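Side-chain contact in serine protease p27 (PDB 2W5E), which cleaves the astrovirus non-structural polyprotein into functional products, as a trypsin-like serine protease with a charge relay catalytic triad: residues V47-L52 and H76-L81. Sequence-based numbering, arbitrary orientation.
Sequences VCYEGL and HPTARL. With CD (cadmium ion), chain R; CD (cadmium ion), chain B; CD (cadmium ion), chain M.
Y49, the last residue of its strand, faces P77 in an irregular loop with their CA atoms 8.0 Å apart, and the chain beyond Y49 reverses at once through a type I' turn to L52, closed by the backbone hydrogen bonds Y49 N to L52 O and L52 N to Y49 O. The contact is carried almost entirely by the Y49 side chain. With CG anti to its own backbone N (chi1 -171°), the ring reaches across to the 76-81 loop and brings its hydroxyl up to the backbone there. T78 N donates to Y49 OH over 3.0 Å in a nearly straight bond, 174° at the hydrogen. Behind the hydroxyl, the CE2 and CZ end of the ring meets P77 at a slant, with CZ 4.2 Å from P77 CB. T78 OG1, turned between its backbone N and carbonyl carbon (chi1 60°), comes within 3.1 Å of Y49 OH, and one water joins the two oxygens, donating to the phenol from 3.1 Å. The same phenol oxygen hydrogen-bonds to the carbonyl of G11, so backbone from two separate loops is tied to one side-chain tip. Residues beside the contact bind cadmium: E50 and H76 each share an ion with the other's counterpart in a second subunit and with H4 and H6 of a further subunit. Away from the catalytic triad, the contact fastens the loop that leads from strand 66-70 toward strand 91-98 and the second barrel onto the C-terminal end of strand 44-49 in the first barrel of this chymotrypsin-like fold; F27 of strand 21-28 meets the Y49 ring edge-to-face and also packs on P77, while C14 of strand 13-18 touches Y49.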
ATOM      1  N   VAL A  47     -20.028  14.842  15.668  1.00 29.60           N
ATOM      2  CA  VAL A  47     -19.161  13.722  15.299  1.00 28.98           C
ATOM      3  C   VAL A  47     -17.741  14.115  15.659  1.00 28.48           C
ATOM      4  O   VAL A  47     -17.288  15.194  15.301  1.00 28.11           O
ATOM      5  CB  VAL A  47     -19.247  13.387  13.787  1.00 29.17           C
ATOM      6  CG1 VAL A  47     -18.266  12.272  13.425  1.00 28.87           C
ATOM      7  CG2 VAL A  47     -20.667  13.008  13.387  1.00 28.71           C
ATOM      8  N   CYS A  48     -17.046  13.249  16.386  1.00 28.15           N
ATOM      9  CA  CYS A  48     -15.662  13.507  16.745  1.00 27.76           C
ATOM     10  C   CYS A  48     -14.752  12.532  16.006  1.00 27.49           C
ATOM     11  O   CYS A  48     -14.952  11.319  16.078  1.00 27.31           O
ATOM     12  CB  CYS A  48     -15.468  13.379  18.254  1.00 27.78           C
ATOM     13  SG  CYS A  48     -13.840  13.896  18.794  1.00 29.42           S
ATOM     14  N   TYR A  49     -13.770  13.071  15.286  1.00 26.85           N
ATOM     15  CA  TYR A  49     -12.814  12.256  14.529  1.00 26.51           C
ATOM     16  C   TYR A  49     -11.430  12.879  14.582  1.00 26.47           C
ATOM     17  O   TYR A  49     -11.257  14.070  14.273  1.00 26.08           O
ATOM     18  CB  TYR A  49     -13.266  12.080  13.080  1.00 26.07           C
ATOM     19  CG  TYR A  49     -12.441  11.080  12.279  1.00 25.97           C
ATOM     20  CD1 TYR A  49     -12.628   9.702  12.441  1.00 25.35           C
ATOM     21  CD2 TYR A  49     -11.473  11.511  11.368  1.00 24.40           C
ATOM     22  CE1 TYR A  49     -11.871   8.775  11.704  1.00 25.22           C
ATOM     23  CE2 TYR A  49     -10.713  10.593  10.624  1.00 25.02           C
ATOM     24  CZ  TYR A  49     -10.918   9.230  10.802  1.00 25.25           C
ATOM     25  OH  TYR A  49     -10.176   8.319  10.083  1.00 24.85           O
ATOM     26  N   GLU A  50     -10.453  12.072  14.992  1.00 26.31           N
ATOM     27  CA  GLU A  50      -9.066  12.518  15.161  1.00 26.45           C
ATOM     28  C   GLU A  50      -8.967  13.829  15.967  1.00 27.02           C
ATOM     29  O   GLU A  50      -8.127  14.688  15.696  1.00 26.66           O
ATOM     30  CB  GLU A  50      -8.342  12.589  13.802  1.00 26.40           C
ATOM     31  CG  GLU A  50      -7.829  11.210  13.284  1.00 24.88           C
ATOM     32  CD  GLU A  50      -6.558  10.746  13.982  1.00 22.61           C
ATOM     33  OE1 GLU A  50      -5.598  11.527  14.020  1.00 23.19           O
ATOM     34  OE2 GLU A  50      -6.491   9.613  14.527  1.00 19.77           O
ATOM     35  N   GLY A  51      -9.840  13.961  16.964  1.00 27.57           N
ATOM     36  CA  GLY A  51      -9.797  15.091  17.894  1.00 28.76           C
ATOM     37  C   GLY A  51     -10.575  16.334  17.478  1.00 29.37           C
ATOM     38  O   GLY A  51     -10.679  17.288  18.255  1.00 29.49           O
ATOM     39  N   LEU A  52     -11.113  16.336  16.260  1.00 29.63           N
ATOM     40  CA  LEU A  52     -11.921  17.459  15.786  1.00 30.33           C
ATOM     41  C   LEU A  52     -13.421  17.137  15.802  1.00 30.78           C
ATOM     42  O   LEU A  52     -13.849  16.088  15.323  1.00 30.33           O
ATOM     43  CB  LEU A  52     -11.465  17.916  14.389  1.00 30.32           C
ATOM     44  CG  LEU A  52     -12.183  19.090  13.697  1.00 30.20           C
ATOM     45  CD1 LEU A  52     -12.187  20.381  14.535  1.00 31.09           C
ATOM     46  CD2 LEU A  52     -11.571  19.357  12.331  1.00 30.63           C
ATOM     47  N   HIS A  76     -12.526  13.896   6.284  1.00 24.25           N
ATOM     48  CA  HIS A  76     -11.907  12.972   5.331  1.00 24.12           C
ATOM     49  C   HIS A  76     -11.329  11.771   6.087  1.00 24.07           C
ATOM     50  O   HIS A  76     -10.184  11.824   6.550  1.00 23.85           O
ATOM     51  CB  HIS A  76     -10.819  13.685   4.500  1.00 23.73           C
ATOM     52  CG  HIS A  76     -11.269  14.978   3.882  1.00 23.30           C
ATOM     53  ND1 HIS A  76     -10.418  16.051   3.692  1.00 20.28           N
ATOM     54  CD2 HIS A  76     -12.480  15.369   3.420  1.00 22.44           C
ATOM     55  CE1 HIS A  76     -11.097  17.048   3.147  1.00 23.34           C
ATOM     56  NE2 HIS A  76     -12.347  16.659   2.968  1.00 21.85           N
ATOM     57  N   PRO A  77     -12.134  10.696   6.240  1.00 24.42           N
ATOM     58  CA  PRO A  77     -11.705   9.557   7.041  1.00 25.09           C
ATOM     59  C   PRO A  77     -10.618   8.766   6.325  1.00 25.58           C
ATOM     60  O   PRO A  77     -10.607   8.706   5.099  1.00 25.44           O
ATOM     61  CB  PRO A  77     -12.979   8.714   7.166  1.00 24.91           C
ATOM     62  CG  PRO A  77     -13.765   9.037   5.962  1.00 24.86           C
ATOM     63  CD  PRO A  77     -13.470  10.482   5.656  1.00 24.36           C
ATOM     64  N   THR A  78      -9.718   8.173   7.099  1.00 26.14           N
ATOM     65  CA  THR A  78      -8.600   7.405   6.557  1.00 26.73           C
ATOM     66  C   THR A  78      -9.009   6.002   6.102  1.00 27.14           C
ATOM     67  O   THR A  78      -8.256   5.331   5.390  1.00 27.04           O
ATOM     68  CB  THR A  78      -7.484   7.273   7.592  1.00 26.99           C
ATOM     69  OG1 THR A  78      -8.002   6.609   8.754  1.00 26.17           O
ATOM     70  CG2 THR A  78      -6.944   8.649   7.974  1.00 27.13           C
ATOM     71  N   ALA A  79     -10.198   5.567   6.521  1.00 27.12           N
ATOM     72  CA  ALA A  79     -10.726   4.245   6.193  1.00 27.35           C
ATOM     73  C   ALA A  79     -12.244   4.246   6.227  1.00 27.68           C
ATOM     74  O   ALA A  79     -12.860   5.016   6.971  1.00 27.25           O
ATOM     75  CB  ALA A  79     -10.183   3.189   7.160  1.00 27.41           C
ATOM     76  N   ARG A  80     -12.834   3.384   5.405  1.00 28.07           N
ATOM     77  CA  ARG A  80     -14.269   3.153   5.404  1.00 28.88           C
ATOM     78  C   ARG A  80     -14.509   1.655   5.364  1.00 29.41           C
ATOM     79  O   ARG A  80     -13.638   0.884   4.940  1.00 29.58           O
ATOM     80  CB  ARG A  80     -14.940   3.796   4.193  1.00 28.81           C
ATOM     81  CG  ARG A  80     -14.794   5.303   4.086  1.00 29.66           C
ATOM     82  CD  ARG A  80     -15.307   5.794   2.740  1.00 31.09           C
ATOM     83  NE  ARG A  80     -15.230   7.249   2.627  1.00 32.98           N
ATOM     84  CZ  ARG A  80     -14.128   7.929   2.317  1.00 34.36           C
ATOM     85  NH1 ARG A  80     -12.982   7.298   2.072  1.00 34.84           N
ATOM     86  NH2 ARG A  80     -14.174   9.251   2.246  1.00 35.08           N
ATOM     87  N   LEU A  81     -15.700   1.252   5.783  1.00 29.79           N
ATOM     88  CA  LEU A  81     -16.060  -0.152   5.824  1.00 30.49           C
ATOM     89  C   LEU A  81     -17.009  -0.510   4.690  1.00 31.28           C
ATOM     90  O   LEU A  81     -17.945   0.226   4.390  1.00 31.20           O
ATOM     91  CB  LEU A  81     -16.678  -0.509   7.181  1.00 30.00           C
ATOM     92  CG  LEU A  81     -15.831  -0.263   8.440  1.00 29.30           C
ATOM     93  CD1 LEU A  81     -16.595  -0.662   9.691  1.00 28.20           C
ATOM     94  CD2 LEU A  81     -14.483  -0.988   8.375  1.00 28.43           C
TER
HETATM   95 CD    CD R1590      -4.954   9.695  15.528  1.00 20.92          CD
HETATM   96 CD    CD B1589      -8.444  16.437   4.002  1.00 23.44          CD
HETATM   97 CD    CD M1593     -13.899  13.119  21.394  1.00 58.54          CD
HETATM   98  O   HOH W   1      -7.365   7.347  11.052  1.00 27.65           O